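Local coordinates for protein type I modular polyketide synthase (PDB 6IYT) that probably transfers an alkylmalonyl extender unit, most likely ethylmalonyl, from coenzyme A toward the acyl carrier protein of a salinomycin polyketide synthase module, at residues A[243-248]-A[325-330]; A[346-351]-A[377-382]; A[257-262]-A[276-281]; A[133-138]-A[189-194]. All coordinates share one frame; numbering follows the deposited sequence.

In the fold
Contacts 2 and 4 are buried and apolar: contact 2 sets helix 376-385 against the chain running on from strand 347-348, and contact 4 sets a loop against helix 181-200 near the centre of the chain. Contacts 1 and 3 lie farther out, their centres about 27 and 23 Å from the centre of the chain, and are partly buried. Only contact 1 pairs charges across its segments, as suits its more exposed outer side; contact 3 lays a helix start on a strand of the five-stranded sheet. Contacts 2 and 3 are neighbours, joined by a probable hydrogen bond from the backbone N of E377 to the O of N281, while contacts 1 and 4 touch none of the others.

Contact 1 (A[243-248]-A[325-330]); sequences ADELVG and DPLHER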
loop_
_atom_site.group_PDB
_atom_site.type_symbol
_atom_site.label_atom_id
_atom_site.label_comp_id
_atom_site.label_asym_id
_atom_site.label_seq_id
_atom_site.Cartn_x
_atom_site.Cartn_y
_atom_site.Cartn_z
ATOM N N ALA A 243 -10.359 -19.657 8.327
ATOM C CA ALA A 243 -9.404 -20.705 8.774
ATOM C C ALA A 243 -10.165 -21.981 9.157
ATOM O O ALA A 243 -9.710 -23.110 8.880
ATOM C CB ALA A 243 -8.591 -20.210 9.973
ATOM N N ASP A 244 -11.252 -21.798 9.862
ATOM C CA ASP A 244 -12.080 -22.910 10.293
ATOM C C ASP A 244 -12.833 -23.684 9.201
ATOM O O ASP A 244 -13.034 -24.883 9.324
ATOM C CB ASP A 244 -13.034 -22.493 11.411
ATOM C CG ASP A 244 -12.294 -22.089 12.682
ATOM O OD1 ASP A 244 -11.181 -22.543 12.846
ATOM O OD2 ASP A 244 -12.824 -21.361 13.502
ATOM N N GLU A 245 -13.363 -22.972 8.204
ATOM C CA GLU A 245 -14.199 -23.613 7.175
ATOM C C GLU A 245 -13.799 -23.647 5.689
ATOM O O GLU A 245 -14.357 -24.437 4.930
ATOM C CB GLU A 245 -15.613 -23.024 7.259
ATOM C CG GLU A 245 -16.191 -22.980 8.663
ATOM C CD GLU A 245 -16.656 -24.341 9.142
ATOM O OE1 GLU A 245 -16.905 -25.217 8.287
ATOM O OE2 GLU A 245 -16.775 -24.532 10.369
ATOM N N LEU A 246 -12.858 -22.812 5.265
ATOM C CA LEU A 246 -12.487 -22.762 3.873
ATOM C C LEU A 246 -11.045 -23.199 3.527
ATOM O O LEU A 246 -10.741 -23.409 2.387
ATOM C CB LEU A 246 -12.705 -21.340 3.334
ATOM C CG LEU A 246 -14.119 -20.791 3.347
ATOM C CD1 LEU A 246 -14.221 -19.404 2.752
ATOM C CD2 LEU A 246 -15.019 -21.750 2.574
ATOM N N VAL A 247 -10.179 -23.289 4.522
ATOM C CA VAL A 247 -8.779 -23.610 4.216
ATOM C C VAL A 247 -8.693 -25.041 3.656
ATOM O O VAL A 247 -9.404 -25.935 4.130
ATOM C CB VAL A 247 -7.871 -23.454 5.446
ATOM C CG1 VAL A 247 -6.516 -24.090 5.197
ATOM C CG2 VAL A 247 -7.707 -22.000 5.780
ATOM N N GLY A 248 -8.034 -25.178 2.514
ATOM C CA GLY A 248 -7.951 -26.466 1.821
ATOM C C GLY A 248 -9.002 -26.646 0.732
ATOM O O GLY A 248 -8.853 -27.476 -0.152
ATOM N N ASP A 325 -21.096 -18.689 0.295
ATOM C CA ASP A 325 -22.536 -18.688 0.579
ATOM C C ASP A 325 -22.952 -19.482 1.829
ATOM O O ASP A 325 -23.801 -19.023 2.594
ATOM C CB ASP A 325 -23.357 -19.110 -0.627
ATOM C CG ASP A 325 -23.494 -17.991 -1.650
ATOM O OD1 ASP A 325 -23.640 -16.803 -1.242
ATOM O OD2 ASP A 325 -23.421 -18.283 -2.850
ATOM N N PRO A 326 -22.367 -20.673 2.040
ATOM C CA PRO A 326 -22.800 -21.441 3.192
ATOM C C PRO A 326 -22.461 -20.769 4.489
ATOM O O PRO A 326 -22.884 -21.243 5.551
ATOM C CB PRO A 326 -22.033 -22.755 3.060
ATOM C CG PRO A 326 -21.764 -22.900 1.610
ATOM C CD PRO A 326 -21.644 -21.510 1.054
ATOM N N LEU A 327 -21.562 -19.796 4.442
ATOM C CA LEU A 327 -21.128 -19.103 5.650
ATOM C C LEU A 327 -21.923 -17.848 5.960
ATOM O O LEU A 327 -21.691 -17.220 6.961
ATOM C CB LEU A 327 -19.653 -18.732 5.563
ATOM C CG LEU A 327 -18.716 -19.907 5.364
ATOM C CD1 LEU A 327 -17.274 -19.427 5.414
ATOM C CD2 LEU A 327 -18.984 -20.984 6.399
ATOM N N HIS A 328 -22.874 -17.511 5.107
ATOM C CA HIS A 328 -23.612 -16.259 5.198
ATOM C C HIS A 328 -24.181 -16.025 6.602
ATOM O O HIS A 328 -23.976 -14.965 7.203
ATOM C CB HIS A 328 -24.734 -16.294 4.190
ATOM C CG HIS A 328 -25.413 -14.985 3.990
ATOM N ND1 HIS A 328 -26.376 -14.796 3.021
ATOM C CD2 HIS A 328 -25.303 -13.809 4.648
ATOM C CE1 HIS A 328 -26.784 -13.540 3.053
ATOM N NE2 HIS A 328 -26.177 -12.933 4.061
ATOM N N GLU A 329 -24.970 -16.969 7.081
ATOM C CA GLU A 329 -25.643 -16.826 8.388
ATOM C C GLU A 329 -24.629 -16.631 9.538
ATOM O O GLU A 329 -24.817 -15.776 10.428
ATOM C CB GLU A 329 -26.520 -18.050 8.655
ATOM C CG GLU A 329 -27.769 -18.088 7.800
ATOM C CD GLU A 329 -27.479 -18.296 6.318
ATOM O OE1 GLU A 329 -28.125 -17.589 5.495
ATOM O OE2 GLU A 329 -26.624 -19.165 5.988
ATOM N N ARG A 330 -23.566 -17.408 9.504
ATOM C CA ARG A 330 -22.524 -17.298 10.519
ATOM C C ARG A 330 -21.818 -15.930 10.494
ATOM O O ARG A 330 -21.480 -15.378 11.515
ATOM C CB ARG A 330 -21.526 -18.447 10.394
ATOM C CG ARG A 330 -22.111 -19.756 10.844
ATOM C CD ARG A 330 -21.282 -20.943 10.409
ATOM N NE ARG A 330 -20.140 -21.150 11.276
ATOM C CZ ARG A 330 -19.308 -22.174 11.137
ATOM N NH1 ARG A 330 -19.504 -23.049 10.178
ATOM N NH2 ARG A 330 -18.295 -22.314 11.971
#
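The last turn of helix 228-245 and the loop after it face the turn that leads into helix 328-334, the backbones coming closest at E245 and L327, whose CA atoms are 8.4 Å apart. A gap of that width is bridged by side chains alone. L246 and L327 reach toward each other tip to tip, with CG of L246 4.0 Å from CD1 of L327. The other methyl of L327, CD2, rests on the aliphatic base of E245, 4.0 Å from its CB. A branched leucine suits this buried spot because its two methyls can serve two neighbours at once. Acyltransferase domains of polyketide synthases combine a large hydrolase-like core with a smaller ferredoxin-like subdomain, and the pairing here joins a helix end to the chain that follows the small sheet's edge strand 310-312. L246 also touches V317 and Q323, and L327 packs on F242; V317 and F242 continue the apolar patch. Toward solvent the chemistry turns ionic. E245 is bent at chi2 (-76°), which turns its carboxylate toward R330, and OE2 forms a salt bridge with the guanidinium. NH2 of R330 donates to OE2 of E245 at 3.1 Å, while the bond from NH1 to the same oxygen is weak. OE2 sits at the guanidinium edge, in its plane, yet the two flat groups are turned 70° apart, and NH2 meets the oxygen from above the carboxylate plane. The long, flexible arginine suits the exposed position, since it can span the gap from its helix; its side chain also touches L241.

Contact 2 (A[346-351]-A[377-382]); sequences PLYSTV and EPVVRA
Apolar contact carries most of this junction, and V379 is its hub. Pointing from helix 376-385 at the chain that runs on from strand 347-348, it spreads its two methyls over three successive residues. CG1 of V379 lies 3.7 Å from CB of Y348, while CG2 of V379 is 4.0 Å from CG2 of T350, the two side chains crossing at about a right angle. The fork follows from chi1 of 170°, which sets CG1 anti to the backbone N and leaves CG2 beside that N. A beta-branched valine is apt here: short and forked, it fills the narrow interval where the CA atoms of T350 and V379 are 6.4 Å apart. CG2 of V379 also comes within 3.3 Å of the carbonyl O of S349, a close approach of a methyl to a main-chain oxygen.

The polar groups turn to other partners. OG of S349 accepts from the backbone N of V351 at 3.0 Å, an ST turn, and is also hydrogen-bonded to the hydroxyl of Y365. Threonine serves two surroundings at once: its methyl joins V379, whereas OG1 of T350 is bonded to the carbonyl O of G211. Y348 likewise lends its base to the apolar contact and sends its hydroxyl to D386.

Strand 208-211 lies alongside, with V210 touching Y348, T350 and V379. That strand leads into a G211-S213-G215 pattern consistent with the nucleophile elbow of an acyltransferase, and T350 lies near it, so the arrangement is consistent with the packing of a helix and a loop beside the probable nucleophile elbow of an alpha/beta hydrolase-like core.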
loop_
_atom_site.group_PDB
_atom_site.type_symbol
_atom_site.label_atom_id
_atom_site.label_comp_id
_atom_site.label_asym_id
_atom_site.label_seq_id
_atom_site.Cartn_x
_atom_site.Cartn_y
_atom_site.Cartn_z
ATOM N N PRO A 346 -14.513 9.976 2.211
ATOM C CA PRO A 346 -15.329 8.882 1.642
ATOM C C PRO A 346 -14.552 7.599 1.393
ATOM O O PRO A 346 -13.358 7.653 1.038
ATOM C CB PRO A 346 -15.824 9.456 0.295
ATOM C CG PRO A 346 -15.590 10.901 0.360
ATOM C CD PRO A 346 -14.486 11.162 1.341
ATOM N N LEU A 347 -15.305 6.487 1.281
ATOM C CA LEU A 347 -14.750 5.177 0.916
ATOM C C LEU A 347 -15.388 4.724 -0.386
ATOM O O LEU A 347 -16.610 4.726 -0.498
ATOM C CB LEU A 347 -15.026 4.151 2.029
ATOM C CG LEU A 347 -14.550 2.698 1.911
ATOM C CD1 LEU A 347 -13.393 2.565 0.949
ATOM C CD2 LEU A 347 -14.140 2.144 3.275
ATOM N N TYR A 348 -14.566 4.545 -1.426
ATOM C CA TYR A 348 -15.051 4.115 -2.725
ATOM C C TYR A 348 -15.144 2.592 -2.741
ATOM O O TYR A 348 -14.152 1.899 -2.867
ATOM C CB TYR A 348 -14.120 4.602 -3.861
ATOM C CG TYR A 348 -14.366 6.022 -4.331
ATOM C CD1 TYR A 348 -14.154 7.074 -3.508
ATOM C CD2 TYR A 348 -14.731 6.278 -5.635
ATOM C CE1 TYR A 348 -14.392 8.384 -3.927
ATOM C CE2 TYR A 348 -14.891 7.568 -6.091
ATOM C CZ TYR A 348 -14.675 8.622 -5.234
ATOM O OH TYR A 348 -14.803 9.930 -5.684
ATOM N N SER A 349 -16.349 2.072 -2.597
ATOM C CA SER A 349 -16.527 0.635 -2.409
ATOM C C SER A 349 -16.182 -0.115 -3.674
ATOM O O SER A 349 -16.684 0.225 -4.756
ATOM C CB SER A 349 -17.982 0.321 -2.026
ATOM O OG SER A 349 -18.162 -1.066 -1.942
ATOM N N THR A 350 -15.390 -1.181 -3.519
ATOM C CA THR A 350 -15.139 -2.154 -4.614
ATOM C C THR A 350 -16.081 -3.355 -4.536
ATOM O O THR A 350 -15.964 -4.319 -5.321
ATOM C CB THR A 350 -13.716 -2.633 -4.561
ATOM O OG1 THR A 350 -13.452 -3.207 -3.264
ATOM C CG2 THR A 350 -12.787 -1.476 -4.805
ATOM N N VAL A 351 -17.079 -3.249 -3.663
ATOM C CA VAL A 351 -18.121 -4.235 -3.550
ATOM C C VAL A 351 -19.334 -3.827 -4.376
ATOM O O VAL A 351 -19.837 -4.615 -5.153
ATOM C CB VAL A 351 -18.544 -4.389 -2.078
ATOM C CG1 VAL A 351 -19.626 -5.417 -1.924
ATOM C CG2 VAL A 351 -17.341 -4.726 -1.233
ATOM N N GLU A 377 -11.004 -2.319 -10.858
ATOM C CA GLU A 377 -10.798 -1.587 -12.112
ATOM C C GLU A 377 -11.864 -0.497 -12.405
ATOM O O GLU A 377 -11.509 0.639 -12.642
ATOM C CB GLU A 377 -10.676 -2.558 -13.298
ATOM C CG GLU A 377 -10.623 -1.864 -14.646
ATOM C CD GLU A 377 -10.704 -2.856 -15.805
ATOM O OE1 GLU A 377 -10.969 -4.042 -15.550
ATOM O OE2 GLU A 377 -10.487 -2.450 -16.960
ATOM N N PRO A 378 -13.170 -0.811 -12.227
ATOM C CA PRO A 378 -14.179 0.235 -12.455
ATOM C C PRO A 378 -14.110 1.380 -11.420
ATOM O O PRO A 378 -14.410 2.532 -11.728
ATOM C CB PRO A 378 -15.508 -0.507 -12.343
ATOM C CG PRO A 378 -15.191 -1.960 -12.362
ATOM C CD PRO A 378 -13.759 -2.154 -12.056
ATOM N N VAL A 379 -13.690 1.065 -10.217
ATOM C CA VAL A 379 -13.548 2.079 -9.205
ATOM C C VAL A 379 -12.322 2.973 -9.489
ATOM O O VAL A 379 -12.398 4.187 -9.345
ATOM C CB VAL A 379 -13.469 1.446 -7.803
ATOM C CG1 VAL A 379 -13.084 2.491 -6.771
ATOM C CG2 VAL A 379 -14.811 0.804 -7.456
ATOM N N VAL A 380 -11.243 2.398 -10.003
ATOM C CA VAL A 380 -10.115 3.204 -10.434
ATOM C C VAL A 380 -10.564 4.203 -11.527
ATOM O O VAL A 380 -10.195 5.364 -11.499
ATOM C CB VAL A 380 -8.977 2.338 -10.971
ATOM C CG1 VAL A 380 -7.860 3.202 -11.545
ATOM C CG2 VAL A 380 -8.437 1.467 -9.861
ATOM N N ARG A 381 -11.310 3.709 -12.505
ATOM C CA ARG A 381 -11.865 4.583 -13.543
ATOM C C ARG A 381 -12.686 5.729 -12.927
ATOM O O ARG A 381 -12.543 6.887 -13.302
ATOM C CB ARG A 381 -12.733 3.774 -14.500
ATOM C CG ARG A 381 -11.991 2.760 -15.311
ATOM C CD ARG A 381 -12.911 2.026 -16.267
ATOM N NE ARG A 381 -12.212 0.907 -16.856
ATOM C CZ ARG A 381 -11.463 0.995 -17.950
ATOM N NH1 ARG A 381 -10.737 -0.043 -18.347
ATOM N NH2 ARG A 381 -11.448 2.124 -18.660
ATOM N N ALA A 382 -13.528 5.398 -11.968
ATOM C CA ALA A 382 -14.387 6.363 -11.383
ATOM C C ALA A 382 -13.576 7.392 -10.580
ATOM O O ALA A 382 -13.869 8.607 -10.613
ATOM C CB ALA A 382 -15.405 5.674 -10.516
#

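Contact 3 (A[257-262]-A[276-281]); sequences LPAAEV and LSIAGN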
loop_
_atom_site.group_PDB
_atom_site.type_symbol
_atom_site.label_atom_id
_atom_site.label_comp_id
_atom_site.label_asym_id
_atom_site.label_seq_id
_atom_site.Cartn_x
_atom_site.Cartn_y
_atom_site.Cartn_z
ATOM N N LEU A 257 -4.545 -11.774 -17.669
ATOM C CA LEU A 257 -5.319 -11.753 -18.900
ATOM C C LEU A 257 -6.610 -10.984 -18.632
ATOM O O LEU A 257 -7.059 -10.925 -17.507
ATOM C CB LEU A 257 -5.691 -13.157 -19.318
ATOM C CG LEU A 257 -4.642 -14.112 -19.863
ATOM C CD1 LEU A 257 -5.311 -15.449 -20.060
ATOM C CD2 LEU A 257 -4.009 -13.620 -21.170
ATOM N N PRO A 258 -7.247 -10.491 -19.688
ATOM C CA PRO A 258 -8.557 -9.853 -19.617
ATOM C C PRO A 258 -9.613 -10.815 -19.107
ATOM O O PRO A 258 -9.545 -12.000 -19.403
ATOM C CB PRO A 258 -8.849 -9.455 -21.082
ATOM C CG PRO A 258 -7.541 -9.485 -21.774
ATOM C CD PRO A 258 -6.685 -10.481 -21.054
ATOM N N ALA A 259 -10.618 -10.289 -18.403
ATOM C CA ALA A 259 -11.693 -11.119 -17.867
ATOM C C ALA A 259 -12.269 -12.057 -18.912
ATOM O O ALA A 259 -12.445 -13.220 -18.654
ATOM C CB ALA A 259 -12.790 -10.263 -17.267
ATOM N N ALA A 260 -12.575 -11.538 -20.098
ATOM C CA ALA A 260 -13.260 -12.351 -21.106
ATOM C C ALA A 260 -12.431 -13.576 -21.488
ATOM O O ALA A 260 -12.982 -14.664 -21.700
ATOM C CB ALA A 260 -13.573 -11.524 -22.344
ATOM N N GLU A 261 -11.127 -13.399 -21.647
ATOM C CA GLU A 261 -10.263 -14.504 -21.983
ATOM C C GLU A 261 -10.252 -15.541 -20.855
ATOM O O GLU A 261 -10.233 -16.727 -21.101
ATOM C CB GLU A 261 -8.836 -14.003 -22.261
ATOM C CG GLU A 261 -8.272 -14.434 -23.608
ATOM C CD GLU A 261 -7.625 -13.288 -24.398
ATOM O OE1 GLU A 261 -6.969 -12.418 -23.783
ATOM O OE2 GLU A 261 -7.692 -13.320 -25.652
ATOM N N VAL A 262 -10.210 -15.086 -19.615
ATOM C CA VAL A 262 -10.211 -16.008 -18.488
ATOM C C VAL A 262 -11.550 -16.790 -18.369
ATOM O O VAL A 262 -11.539 -18.001 -18.159
ATOM C CB VAL A 262 -9.905 -15.295 -17.169
ATOM C CG1 VAL A 262 -9.993 -16.275 -16.023
ATOM C CG2 VAL A 262 -8.519 -14.686 -17.226
ATOM N N LEU A 276 -14.633 -22.760 -10.499
ATOM C CA LEU A 276 -13.792 -21.595 -10.597
ATOM C C LEU A 276 -14.637 -20.406 -11.044
ATOM O O LEU A 276 -15.588 -20.547 -11.851
ATOM C CB LEU A 276 -12.679 -21.810 -11.645
ATOM C CG LEU A 276 -11.681 -22.929 -11.401
ATOM C CD1 LEU A 276 -10.656 -22.897 -12.502
ATOM C CD2 LEU A 276 -11.004 -22.768 -10.042
ATOM N N SER A 277 -14.259 -19.224 -10.603
ATOM C CA SER A 277 -14.984 -18.023 -10.973
ATOM C C SER A 277 -14.140 -16.808 -10.816
ATOM O O SER A 277 -13.177 -16.804 -10.082
ATOM C CB SER A 277 -16.277 -17.874 -10.153
ATOM O OG SER A 277 -16.008 -17.823 -8.806
ATOM N N ILE A 278 -14.422 -15.795 -11.594
ATOM C CA ILE A 278 -13.625 -14.595 -11.498
ATOM C C ILE A 278 -13.936 -13.890 -10.183
ATOM O O ILE A 278 -15.140 -13.603 -9.853
ATOM C CB ILE A 278 -13.859 -13.674 -12.703
ATOM C CG1 ILE A 278 -13.246 -14.316 -13.955
ATOM C CG2 ILE A 278 -13.283 -12.305 -12.449
ATOM C CD1 ILE A 278 -13.195 -13.402 -15.145
ATOM N N ALA A 279 -12.864 -13.647 -9.410
ATOM C CA ALA A 279 -12.957 -13.135 -8.036
ATOM C C ALA A 279 -12.637 -11.654 -7.953
ATOM O O ALA A 279 -12.908 -11.018 -6.937
ATOM C CB ALA A 279 -12.002 -13.899 -7.132
ATOM N N GLY A 280 -12.088 -11.090 -9.018
ATOM C CA GLY A 280 -11.676 -9.695 -9.001
ATOM C C GLY A 280 -11.317 -9.199 -10.379
ATOM O O GLY A 280 -10.695 -9.894 -11.144
ATOM N N ASN A 281 -11.595 -7.938 -10.617
ATOM C CA ASN A 281 -11.071 -7.233 -11.784
ATOM C C ASN A 281 -10.181 -6.103 -11.350
ATOM O O ASN A 281 -10.659 -5.146 -10.751
ATOM C CB ASN A 281 -12.221 -6.671 -12.620
ATOM C CG ASN A 281 -13.105 -7.752 -13.184
ATOM O OD1 ASN A 281 -12.862 -8.259 -14.277
ATOM N ND2 ASN A 281 -14.089 -8.157 -12.421
#
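The first turn of helix 259-266 lies over strand 276-283, and the backbones approach most closely at A259 and N281, with 7.2 Å between their CA atoms. P258 occupies the N-cap position, and its carbonyl O already accepts from the N of V262 at 3.2 Å, closing the first helical turn. Proline suits a helix start, where the backbone N has no carbonyl of a preceding turn to bond, so the missing N-H costs the helix no hydrogen bond. On the strand, A279 and G280 both face T288 in a classic beta bulge, which lies between the two strand residues that touch the helix.

I278 makes the main apolar contact. Its CG1 branch stands beside the backbone N (chi1 -70°) and runs on extended, carrying CD1 to the helix, where it meets CB of A259 at 3.8 Å. The same methyl lies 3.6 Å from the carbonyl O of A259 and reaches CB of V262 at 4.3 Å. Isoleucine therefore offers a long apolar arm to one turn of helix, and the small alanine lets the strand come near. Beyond the bulge, the side chain of N281 brings OD1 to within 3.6 Å of CB of A259, a van der Waals touch that suits a partly exposed margin. V262 continues inward onto V287 and V289 of the adjoining strand 286-291.

A helix laid over one face of a mixed, largely antiparallel sheet in this way is characteristic of the small ferredoxin-like subdomain of malonyl-transferase-type acyltransferases, to which strands 251-255, 276-283, 286-291 and 310-312 probably belong.

Contact 4 (A[133-138]-A[189-194]); sequences AGMAVE and FTVMVS
V191, M135 and A136 bury the most surface here, and between them they make the whole contact. V191 projects from helix 181-200 toward the loop ahead of helix 137-142, meeting M135 with one methyl and both M135 and A136 with the other. CE of M135 lies 3.6 Å from CG1 of V191 and 3.9 Å from CG2 of V191, so the thioether's terminal methyl sits against the fork of the valine. M135 reaches this place by an unusual route: CG stands between the backbone N and the carbonyl carbon (chi1 67°), and the chain bends at chi3 (-73°). A long unbranched methionine fits, for it can stretch out from a loop and fold its end onto a helix. A136 approaches from the next position, its CB 4.0 Å from CG2 of V191. Alanine is small enough to let the backbones close to 7.1 Å between the CA atoms of A136 and V191, and it holds the N-cap position before helix 137-142.

One turn along the helix, OG of S194 donates to the carbonyl O of T190 at 2.8 Å, so this buried hydroxyl is satisfied by its own helix. Around the contact, A136 also rests on V169 of helix 165-170, T190 and S194 meet helix 144-158, and M192 and V193 pack on A218 of helix 215-223, so helix 181-200 runs through a bundle with the loop laid against one side.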
loop_
_atom_site.group_PDB
_atom_site.type_symbol
_atom_site.label_atom_id
_atom_site.label_comp_id
_atom_site.label_asym_id
_atom_site.label_seq_id
_atom_site.Cartn_x
_atom_site.Cartn_y
_atom_site.Cartn_z
ATOM N N ALA A 133 8.208 -12.317 4.098
ATOM C CA ALA A 133 8.793 -12.795 5.320
ATOM C C ALA A 133 9.773 -11.767 5.845
ATOM O O ALA A 133 10.674 -11.320 5.117
ATOM C CB ALA A 133 9.487 -14.129 5.086
ATOM N N GLY A 134 9.526 -11.312 7.061
ATOM C CA GLY A 134 10.359 -10.286 7.698
ATOM C C GLY A 134 9.850 -8.861 7.503
ATOM O O GLY A 134 10.456 -7.911 7.993
ATOM N N MET A 135 8.726 -8.703 6.796
ATOM C CA MET A 135 8.112 -7.363 6.622
ATOM C C MET A 135 7.867 -6.657 7.970
ATOM O O MET A 135 7.550 -7.298 8.977
ATOM C CB MET A 135 6.778 -7.469 5.851
ATOM C CG MET A 135 5.677 -8.197 6.613
ATOM S SD MET A 135 4.179 -8.290 5.628
ATOM C CE MET A 135 3.620 -6.606 5.722
ATOM N N ALA A 136 8.043 -5.339 7.962
ATOM C CA ALA A 136 7.700 -4.433 9.087
ATOM C C ALA A 136 8.736 -4.361 10.199
ATOM O O ALA A 136 8.745 -3.412 10.954
ATOM C CB ALA A 136 6.328 -4.747 9.673
ATOM N N VAL A 137 9.564 -5.393 10.326
ATOM C CA VAL A 137 10.527 -5.455 11.420
ATOM C C VAL A 137 11.481 -4.258 11.378
ATOM O O VAL A 137 11.707 -3.615 12.364
ATOM C CB VAL A 137 11.361 -6.765 11.389
ATOM C CG1 VAL A 137 12.382 -6.756 12.522
ATOM C CG2 VAL A 137 10.457 -7.966 11.500
ATOM N N GLU A 138 12.042 -3.984 10.222
ATOM C CA GLU A 138 13.067 -2.971 10.130
ATOM C C GLU A 138 12.444 -1.602 10.301
ATOM O O GLU A 138 13.024 -0.733 10.931
ATOM C CB GLU A 138 13.806 -3.049 8.802
ATOM C CG GLU A 138 14.985 -2.099 8.728
ATOM C CD GLU A 138 15.715 -2.169 7.391
ATOM O OE1 GLU A 138 16.553 -1.255 7.122
ATOM O OE2 GLU A 138 15.372 -3.071 6.571
ATOM N N PHE A 189 -3.586 -6.105 8.218
ATOM C CA PHE A 189 -4.382 -4.998 8.667
ATOM C C PHE A 189 -3.542 -4.005 9.494
ATOM O O PHE A 189 -3.535 -2.822 9.214
ATOM C CB PHE A 189 -5.545 -5.511 9.505
ATOM C CG PHE A 189 -6.262 -4.446 10.265
ATOM C CD1 PHE A 189 -7.265 -3.707 9.659
ATOM C CD2 PHE A 189 -6.083 -4.318 11.604
ATOM C CE1 PHE A 189 -7.983 -2.750 10.362
ATOM C CE2 PHE A 189 -6.802 -3.394 12.330
ATOM C CZ PHE A 189 -7.768 -2.605 11.701
ATOM N N THR A 190 -2.767 -4.522 10.437
ATOM C CA THR A 190 -1.992 -3.669 11.326
ATOM C C THR A 190 -0.922 -2.957 10.543
ATOM O O THR A 190 -0.766 -1.753 10.675
ATOM C CB THR A 190 -1.352 -4.464 12.487
ATOM O OG1 THR A 190 -0.328 -5.324 11.982
ATOM C CG2 THR A 190 -2.368 -5.249 13.154
ATOM N N VAL A 191 -0.300 -3.665 9.628
ATOM C CA VAL A 191 0.780 -3.085 8.847
ATOM C C VAL A 191 0.233 -1.997 7.881
ATOM O O VAL A 191 0.794 -0.886 7.805
ATOM C CB VAL A 191 1.548 -4.154 8.067
ATOM C CG1 VAL A 191 2.403 -3.518 7.013
ATOM C CG2 VAL A 191 2.392 -4.994 8.998
ATOM N N MET A 192 -0.911 -2.263 7.247
ATOM C CA MET A 192 -1.460 -1.312 6.220
ATOM C C MET A 192 -1.968 -0.024 6.878
ATOM O O MET A 192 -1.707 1.092 6.407
ATOM C CB MET A 192 -2.586 -1.972 5.443
ATOM C CG MET A 192 -2.108 -2.891 4.355
ATOM S SD MET A 192 -3.453 -3.443 3.264
ATOM C CE MET A 192 -4.507 -4.297 4.387
ATOM N N VAL A 193 -2.622 -0.166 8.002
ATOM C CA VAL A 193 -3.081 0.992 8.708
ATOM C C VAL A 193 -1.894 1.807 9.203
ATOM O O VAL A 193 -1.925 3.041 9.179
ATOM C CB VAL A 193 -3.990 0.595 9.897
ATOM C CG1 VAL A 193 -4.307 1.819 10.743
ATOM C CG2 VAL A 193 -5.279 -0.072 9.401
ATOM N N SER A 194 -0.854 1.134 9.703
ATOM C CA SER A 194 0.277 1.855 10.290
ATOM C C SER A 194 1.142 2.526 9.239
ATOM O O SER A 194 1.751 3.574 9.496
ATOM C CB SER A 194 1.147 0.918 11.126
ATOM O OG SER A 194 0.378 0.301 12.134
#